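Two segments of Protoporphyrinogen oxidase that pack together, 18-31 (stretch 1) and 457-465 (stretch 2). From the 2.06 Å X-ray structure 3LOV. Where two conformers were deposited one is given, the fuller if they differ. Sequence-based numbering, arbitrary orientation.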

ATOM      1  N   ALA A  18      16.179   2.766  -2.578  1.00 19.78           N
ATOM      2  CA  ALA A  18      16.035   4.198  -2.797  1.00 20.11           C
ATOM      3  C   ALA A  18      16.939   4.998  -1.869  1.00 21.29           C
ATOM      4  O   ALA A  18      17.540   6.004  -2.275  1.00 17.45           O
ATOM      5  CB  ALA A  18      14.597   4.640  -2.606  1.00 23.16           C
ATOM      6  N   ALA A  19      17.033   4.580  -0.622  1.00 18.27           N
ATOM      7  CA  ALA A  19      17.916   5.289   0.274  1.00 21.22           C
ATOM      8  C   ALA A  19      19.379   5.249  -0.271  1.00 20.72           C
ATOM      9  O   ALA A  19      20.083   6.230  -0.194  1.00 17.32           O
ATOM     10  CB  ALA A  19      17.841   4.722   1.703  1.00 18.63           C
ATOM     11  N   ALA A  20      19.820   4.128  -0.821  1.00 21.10           N
ATOM     12  CA  ALA A  20      21.229   4.022  -1.213  1.00 20.73           C
ATOM     13  C   ALA A  20      21.468   4.952  -2.405  1.00 22.06           C
ATOM     14  O   ALA A  20      22.527   5.590  -2.481  1.00 19.79           O
ATOM     15  CB  ALA A  20      21.595   2.613  -1.567  1.00 17.74           C
ATOM     16  N   TYR A  21      20.476   4.993  -3.309  1.00 20.38           N
ATOM     17  CA  TYR A  21      20.512   5.777  -4.542  1.00 22.46           C
ATOM     18  C   TYR A  21      20.679   7.221  -4.169  1.00 24.60           C
ATOM     19  O   TYR A  21      21.553   7.915  -4.696  1.00 24.63           O
ATOM     20  CB  TYR A  21      19.215   5.602  -5.363  1.00 23.93           C
ATOM     21  CG  TYR A  21      19.155   6.517  -6.582  1.00 30.02           C
ATOM     22  CD1 TYR A  21      19.784   6.176  -7.777  1.00 27.03           C
ATOM     23  CD2 TYR A  21      18.483   7.740  -6.525  1.00 23.86           C
ATOM     24  CE1 TYR A  21      19.751   7.045  -8.875  1.00 20.79           C
ATOM     25  CE2 TYR A  21      18.455   8.589  -7.592  1.00 24.05           C
ATOM     26  CZ  TYR A  21      19.078   8.231  -8.774  1.00 26.60           C
ATOM     27  OH  TYR A  21      19.054   9.088  -9.840  1.00 31.42           O
ATOM     28  N   TYR A  22      19.824   7.687  -3.269  1.00 22.91           N
ATOM     29  CA  TYR A  22      19.864   9.080  -2.877  1.00 23.19           C
ATOM     30  C   TYR A  22      21.112   9.374  -2.044  1.00 24.65           C
ATOM     31  O   TYR A  22      21.639  10.474  -2.125  1.00 23.28           O
ATOM     32  CB  TYR A  22      18.620   9.487  -2.086  1.00 23.94           C
ATOM     33  CG  TYR A  22      17.339   9.474  -2.872  1.00 23.29           C
ATOM     34  CD1 TYR A  22      17.200  10.248  -4.013  1.00 28.79           C
ATOM     35  CD2 TYR A  22      16.246   8.706  -2.456  1.00 26.89           C
ATOM     36  CE1 TYR A  22      16.017  10.248  -4.747  1.00 22.13           C
ATOM     37  CE2 TYR A  22      15.044   8.688  -3.188  1.00 16.74           C
ATOM     38  CZ  TYR A  22      14.955   9.457  -4.343  1.00 29.41           C
ATOM     39  OH  TYR A  22      13.799   9.462  -5.080  1.00 20.56           O
ATOM     40  N   ALA A  23      21.554   8.416  -1.219  1.00 22.03           N
ATOM     41  CA  ALA A  23      22.748   8.609  -0.401  1.00 24.43           C
ATOM     42  C   ALA A  23      23.974   8.727  -1.291  1.00 25.19           C
ATOM     43  O   ALA A  23      24.872   9.511  -0.975  1.00 25.66           O
ATOM     44  CB  ALA A  23      22.962   7.445   0.690  1.00 19.58           C
ATOM     45  N   GLU A  24      24.041   7.952  -2.376  1.00 26.21           N
ATOM     46  CA  GLU A  24      25.228   8.054  -3.264  1.00 30.55           C
ATOM     47  C   GLU A  24      25.386   9.497  -3.763  1.00 31.17           C
ATOM     48  O   GLU A  24      26.480  10.040  -3.741  1.00 34.25           O
ATOM     49  CB  GLU A  24      25.221   7.036  -4.409  1.00 29.39           C
ATOM     50  CG  GLU A  24      25.567   5.629  -3.938  1.00 26.00           C
ATOM     51  CD  GLU A  24      25.932   4.653  -5.035  1.00 31.71           C
ATOM     52  OE1 GLU A  24      25.891   5.027  -6.236  1.00 24.98           O
ATOM     53  OE2 GLU A  24      26.282   3.480  -4.672  1.00 26.94           O
ATOM     54  N   ARG A  25      24.274  10.143  -4.066  1.00 31.55           N
ATOM     55  CA  ARG A  25      24.306  11.488  -4.619  0.50 33.01           C
ATOM     56  C   ARG A  25      24.479  12.549  -3.555  1.00 32.83           C
ATOM     57  O   ARG A  25      25.206  13.499  -3.762  1.00 35.65           O
ATOM     58  CB  ARG A  25      23.053  11.763  -5.432  0.50 33.20           C
ATOM     59  CG  ARG A  25      23.186  11.281  -6.844  0.50 37.38           C
ATOM     60  CD  ARG A  25      21.978  10.486  -7.291  0.50 40.14           C
ATOM     61  NE  ARG A  25      22.336   9.667  -8.437  0.50 37.51           N
ATOM     62  CZ  ARG A  25      22.767   8.417  -8.348  0.50 37.05           C
ATOM     63  NH1 ARG A  25      22.861   7.824  -7.170  0.50 32.64           N
ATOM     64  NH2 ARG A  25      23.075   7.752  -9.442  0.50 34.25           N
ATOM     65  N   ALA A  26      23.806  12.408  -2.415  1.00 30.21           N
ATOM     66  CA  ALA A  26      23.896  13.453  -1.380  1.00 32.15           C
ATOM     67  C   ALA A  26      25.276  13.525  -0.700  1.00 34.39           C
ATOM     68  O   ALA A  26      25.662  14.585  -0.206  1.00 36.24           O
ATOM     69  CB  ALA A  26      22.810  13.293  -0.327  1.00 28.02           C
ATOM     70  N   PHE A  27      25.992  12.397  -0.665  1.00 35.55           N
ATOM     71  CA  PHE A  27      27.253  12.263   0.096  1.00 35.85           C
ATOM     72  C   PHE A  27      28.297  11.540  -0.684  1.00 35.19           C
ATOM     73  O   PHE A  27      28.572  10.383  -0.396  1.00 36.79           O
ATOM     74  CB  PHE A  27      27.023  11.440   1.349  1.00 38.14           C
ATOM     75  CG  PHE A  27      25.867  11.883   2.134  1.00 34.44           C
ATOM     76  CD1 PHE A  27      25.815  13.174   2.596  1.00 44.01           C
ATOM     77  CD2 PHE A  27      24.833  11.015   2.427  1.00 43.50           C
ATOM     78  CE1 PHE A  27      24.743  13.603   3.331  1.00 50.56           C
ATOM     79  CE2 PHE A  27      23.756  11.435   3.165  1.00 36.48           C
ATOM     80  CZ  PHE A  27      23.700  12.735   3.612  1.00 42.64           C
ATOM     81  N   PRO A  28      28.910  12.211  -1.656  1.00 35.75           N
ATOM     82  CA  PRO A  28      29.944  11.566  -2.451  1.00 37.21           C
ATOM     83  C   PRO A  28      31.095  10.947  -1.606  1.00 35.96           C
ATOM     84  O   PRO A  28      31.688   9.970  -2.031  1.00 36.96           O
ATOM     85  CB  PRO A  28      30.468  12.708  -3.341  1.00 37.25           C
ATOM     86  CG  PRO A  28      29.315  13.654  -3.442  1.00 41.07           C
ATOM     87  CD  PRO A  28      28.696  13.611  -2.055  1.00 38.22           C
ATOM     88  N   ASP A  29      31.375  11.500  -0.422  1.00 34.60           N
ATOM     89  CA  ASP A  29      32.523  11.074   0.396  1.00 36.16           C
ATOM     90  C   ASP A  29      32.166  10.033   1.463  1.00 36.09           C
ATOM     91  O   ASP A  29      33.050   9.576   2.166  1.00 34.41           O
ATOM     92  CB  ASP A  29      33.166  12.279   1.105  1.00 36.59           C
ATOM     93  CG  ASP A  29      33.785  13.294   0.129  1.00 47.84           C
ATOM     94  OD1 ASP A  29      34.152  12.899  -1.008  1.00 52.62           O
ATOM     95  OD2 ASP A  29      33.915  14.489   0.513  1.00 51.35           O
ATOM     96  N   LEU A  30      30.895   9.652   1.568  1.00 32.50           N
ATOM     97  CA  LEU A  30      30.454   8.670   2.564  1.00 33.16           C
ATOM     98  C   LEU A  30      30.355   7.241   2.023  1.00 30.58           C
ATOM     99  O   LEU A  30      29.748   6.980   0.976  1.00 27.92           O
ATOM    100  CB  LEU A  30      29.085   9.067   3.112  1.00 36.00           C
ATOM    101  CG  LEU A  30      28.664   8.487   4.462  1.00 38.66           C
ATOM    102  CD1 LEU A  30      29.428   9.201   5.554  1.00 48.25           C
ATOM    103  CD2 LEU A  30      27.140   8.636   4.630  1.00 38.86           C
ATOM    104  N   ASN A  31      30.917   6.317   2.791  1.00 28.77           N
ATOM    105  CA  ASN A  31      30.869   4.886   2.511  1.00 27.18           C
ATOM    106  C   ASN A  31      29.475   4.326   2.812  1.00 25.44           C
ATOM    107  O   ASN A  31      28.916   4.658   3.862  1.00 23.50           O
ATOM    108  CB  ASN A  31      31.910   4.175   3.397  1.00 29.14           C
ATOM    109  CG  ASN A  31      33.332   4.762   3.216  1.00 36.43           C
ATOM    110  OD1 ASN A  31      34.034   4.407   2.249  1.00 28.05           O
ATOM    111  ND2 ASN A  31      33.722   5.718   4.108  1.00 29.85           N
HETATM  112  N   MSE A 457      14.812  11.044   4.773  1.00 22.33           N
HETATM  113  CA  MSE A 457      15.747  10.667   5.835  1.00 25.55           C
HETATM  114  C   MSE A 457      17.197  10.825   5.358  1.00 25.85           C
HETATM  115  O   MSE A 457      18.034  11.331   6.090  1.00 23.97           O
HETATM  116  CB  MSE A 457      15.498   9.282   6.417  1.00 24.47           C
HETATM  117  CG  MSE A 457      14.198   9.175   7.190  1.00 27.40           C
HETATM  118 SE   MSE A 457      14.127  10.328   8.742  0.75 24.36          SE
HETATM  119  CE  MSE A 457      12.795  11.673   8.265  1.00 21.53           C
ATOM    120  N   ILE A 458      17.498  10.452   4.127  1.00 27.64           N
ATOM    121  CA  ILE A 458      18.855  10.701   3.609  1.00 31.35           C
ATOM    122  C   ILE A 458      19.212  12.195   3.696  1.00 32.40           C
ATOM    123  O   ILE A 458      20.285  12.540   4.203  1.00 34.42           O
ATOM    124  CB  ILE A 458      19.060  10.126   2.149  1.00 29.64           C
ATOM    125  CG1 ILE A 458      19.040   8.607   2.179  1.00 29.32           C
ATOM    126  CG2 ILE A 458      20.340  10.665   1.479  1.00 30.29           C
ATOM    127  CD1 ILE A 458      19.854   7.977   3.260  1.00 29.57           C
ATOM    128  N   GLU A 459      18.308  13.053   3.220  1.00 32.79           N
ATOM    129  CA  GLU A 459      18.452  14.506   3.288  1.00 36.00           C
ATOM    130  C   GLU A 459      18.773  15.018   4.697  1.00 35.41           C
ATOM    131  O   GLU A 459      19.611  15.889   4.865  1.00 34.13           O
ATOM    132  CB  GLU A 459      17.150  15.212   2.840  1.00 37.56           C
ATOM    133  CG  GLU A 459      16.896  15.274   1.321  1.00 44.34           C
ATOM    134  CD  GLU A 459      15.507  15.813   0.985  1.00 45.14           C
ATOM    135  OE1 GLU A 459      14.755  16.232   1.900  1.00 51.16           O
ATOM    136  OE2 GLU A 459      15.171  15.829  -0.208  1.00 53.92           O
ATOM    137  N   SER A 460      18.070  14.503   5.700  1.00 34.46           N
ATOM    138  CA  SER A 460      18.237  14.989   7.054  1.00 36.03           C
ATOM    139  C   SER A 460      19.581  14.513   7.636  1.00 37.68           C
ATOM    140  O   SER A 460      20.132  15.180   8.488  1.00 37.98           O
ATOM    141  CB  SER A 460      17.049  14.610   7.922  1.00 33.38           C
ATOM    142  OG  SER A 460      17.179  13.302   8.384  1.00 37.10           O
ATOM    143  N   ILE A 461      20.137  13.401   7.151  1.00 42.13           N
ATOM    144  CA  ILE A 461      21.519  13.053   7.516  1.00 45.96           C
ATOM    145  C   ILE A 461      22.464  14.109   6.930  1.00 51.74           C
ATOM    146  O   ILE A 461      23.440  14.485   7.577  1.00 51.63           O
ATOM    147  CB  ILE A 461      21.969  11.657   7.032  1.00 45.14           C
ATOM    148  CG1 ILE A 461      21.079  10.563   7.596  1.00 44.52           C
ATOM    149  CG2 ILE A 461      23.395  11.387   7.489  1.00 47.58           C
ATOM    150  CD1 ILE A 461      21.561   9.177   7.305  1.00 46.86           C
ATOM    151  N   GLU A 462      22.137  14.601   5.721  1.00 57.98           N
ATOM    152  CA  GLU A 462      22.904  15.653   5.018  1.00 61.45           C
ATOM    153  C   GLU A 462      23.051  16.957   5.792  1.00 64.44           C
ATOM    154  O   GLU A 462      24.107  17.587   5.724  1.00 67.57           O
ATOM    155  CB  GLU A 462      22.319  15.934   3.610  1.00 61.66           C
ATOM    156  N   LEU A 463      22.008  17.358   6.520  1.00 67.32           N
ATOM    157  CA  LEU A 463      22.095  18.488   7.462  1.00 68.34           C
ATOM    158  C   LEU A 463      23.063  18.168   8.619  1.00 69.37           C
ATOM    159  O   LEU A 463      23.827  19.030   9.071  1.00 69.66           O
ATOM    160  CB  LEU A 463      20.704  18.861   8.010  1.00 67.89           C
ATOM    161  CG  LEU A 463      20.570  20.308   8.499  1.00 67.15           C
ATOM    162  CD1 LEU A 463      20.682  21.288   7.310  1.00 60.17           C
ATOM    163  CD2 LEU A 463      19.269  20.511   9.278  1.00 60.50           C
ATOM    164  N   GLU A 464      23.043  16.918   9.073  1.00 69.63           N
ATOM    165  CA  GLU A 464      23.929  16.465  10.141  1.00 69.87           C
ATOM    166  C   GLU A 464      25.271  15.963   9.617  1.00 68.83           C
ATOM    167  O   GLU A 464      25.788  14.970  10.111  1.00 67.90           O
ATOM    168  CB  GLU A 464      23.240  15.371  10.956  1.00 70.12           C
ATOM    169  CG  GLU A 464      21.989  15.871  11.685  1.00 73.36           C
ATOM    170  CD  GLU A 464      22.302  16.644  12.961  1.00 71.66           C
ATOM    171  OE1 GLU A 464      23.472  16.626  13.409  1.00 67.31           O
ATOM    172  OE2 GLU A 464      21.365  17.257  13.520  1.00 63.92           O
ATOM    173  N   GLN A 465      25.801  16.632   8.592  1.00 69.47           N
ATOM    174  CA  GLN A 465      27.225  16.549   8.248  1.00 69.26           C
ATOM    175  C   GLN A 465      27.613  17.600   7.204  1.00 68.85           C
ATOM    176  O   GLN A 465      27.743  18.785   7.528  1.00 67.99           O
ATOM    177  CB  GLN A 465      27.633  15.140   7.801  1.00 68.47           C
ATOM    178  CG  GLN A 465      27.134  14.702   6.451  1.00 68.29           C
ATOM    179  CD  GLN A 465      28.167  13.854   5.741  1.00 65.68           C
ATOM    180  OE1 GLN A 465      28.605  12.835   6.266  1.00 65.56           O
ATOM    181  NE2 GLN A 465      28.583  14.288   4.556  1.00 58.92           N
TER

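Ile 458 is the centre of the contact. Its side chain is a knob that enters a hole on the helix 18-26, walled by Ala 19, Tyr 22, Ala 23 and Ala 26. With both chi angles near -60° (m, m), CG2 lies 4.0 Å from Ala 26 CB and 4.1 Å from Tyr 22 CB, and CD1 lies 4.1 Å from Ala 23 CB. CG1 of Ile 458 comes within 3.5 Å of the carbonyl O of Ala 19, an oxygen already engaged in the helix by Ala 23 N, 2.8 Å away. Three of the four walls are alanines, whose short side chains let the isoleucine come down close to the backbone: Ile 458 CG2 is 3.7 Å from Ala 23 CA and 3.8 Å from Tyr 22 C. Tyr 22 contributes its CB, while its ring leads away from the partner.

The two helices run in broadly the same direction, with 31° between their axes and a closest approach of 9.6 Å. Their backbones come nearest at the knob, where Ala 23 CA and Ile 458 CA are 6.0 Å apart; further along, Ala 26 CA and Glu 462 CA are separated by 6.8 Å.

Phe 27 extends the apolar patch just where its own helix gives out. It is the first residue to leave helical phi/psi, yet its N still bonds to Ala 23 O (3.1 Å), and its CA-to-CB bond points toward the second helix. CE2 of Phe 27 packs 3.9 Å from Ile 458 CG2, and its CZ lies 4.0 Å from Ile 461 CB. The ring edge meets backbone: Phe 27 CZ is 3.2 Å from Glu 462 N and 3.5 Å from Ile 458 O. That N and O are themselves joined by a helical hydrogen bond, Glu 462 N to Ile 458 O, at 3.2 Å, so the ring edge abuts polar groups already paired. Glu 462 is modelled only to CB, which sits 3.4 Å from Phe 27 CE1.

A type I turn from Phe 27 to Leu 30, closed by Leu 30 N to Phe 27 O at 3.1 Å, brings Leu 30 back toward the partner. At this outer margin the poorly ordered Gln 465 places its amide beside apolar atoms: NE2 is 3.6 Å from Phe 27 CD1, and OE1 is 3.8 Å from Leu 30 CD1. These are van der Waals contacts. No hydrogen bond links the modelled atoms of the two stretches, which bury 410 Å² in all, chiefly through Ile 458 and Phe 27.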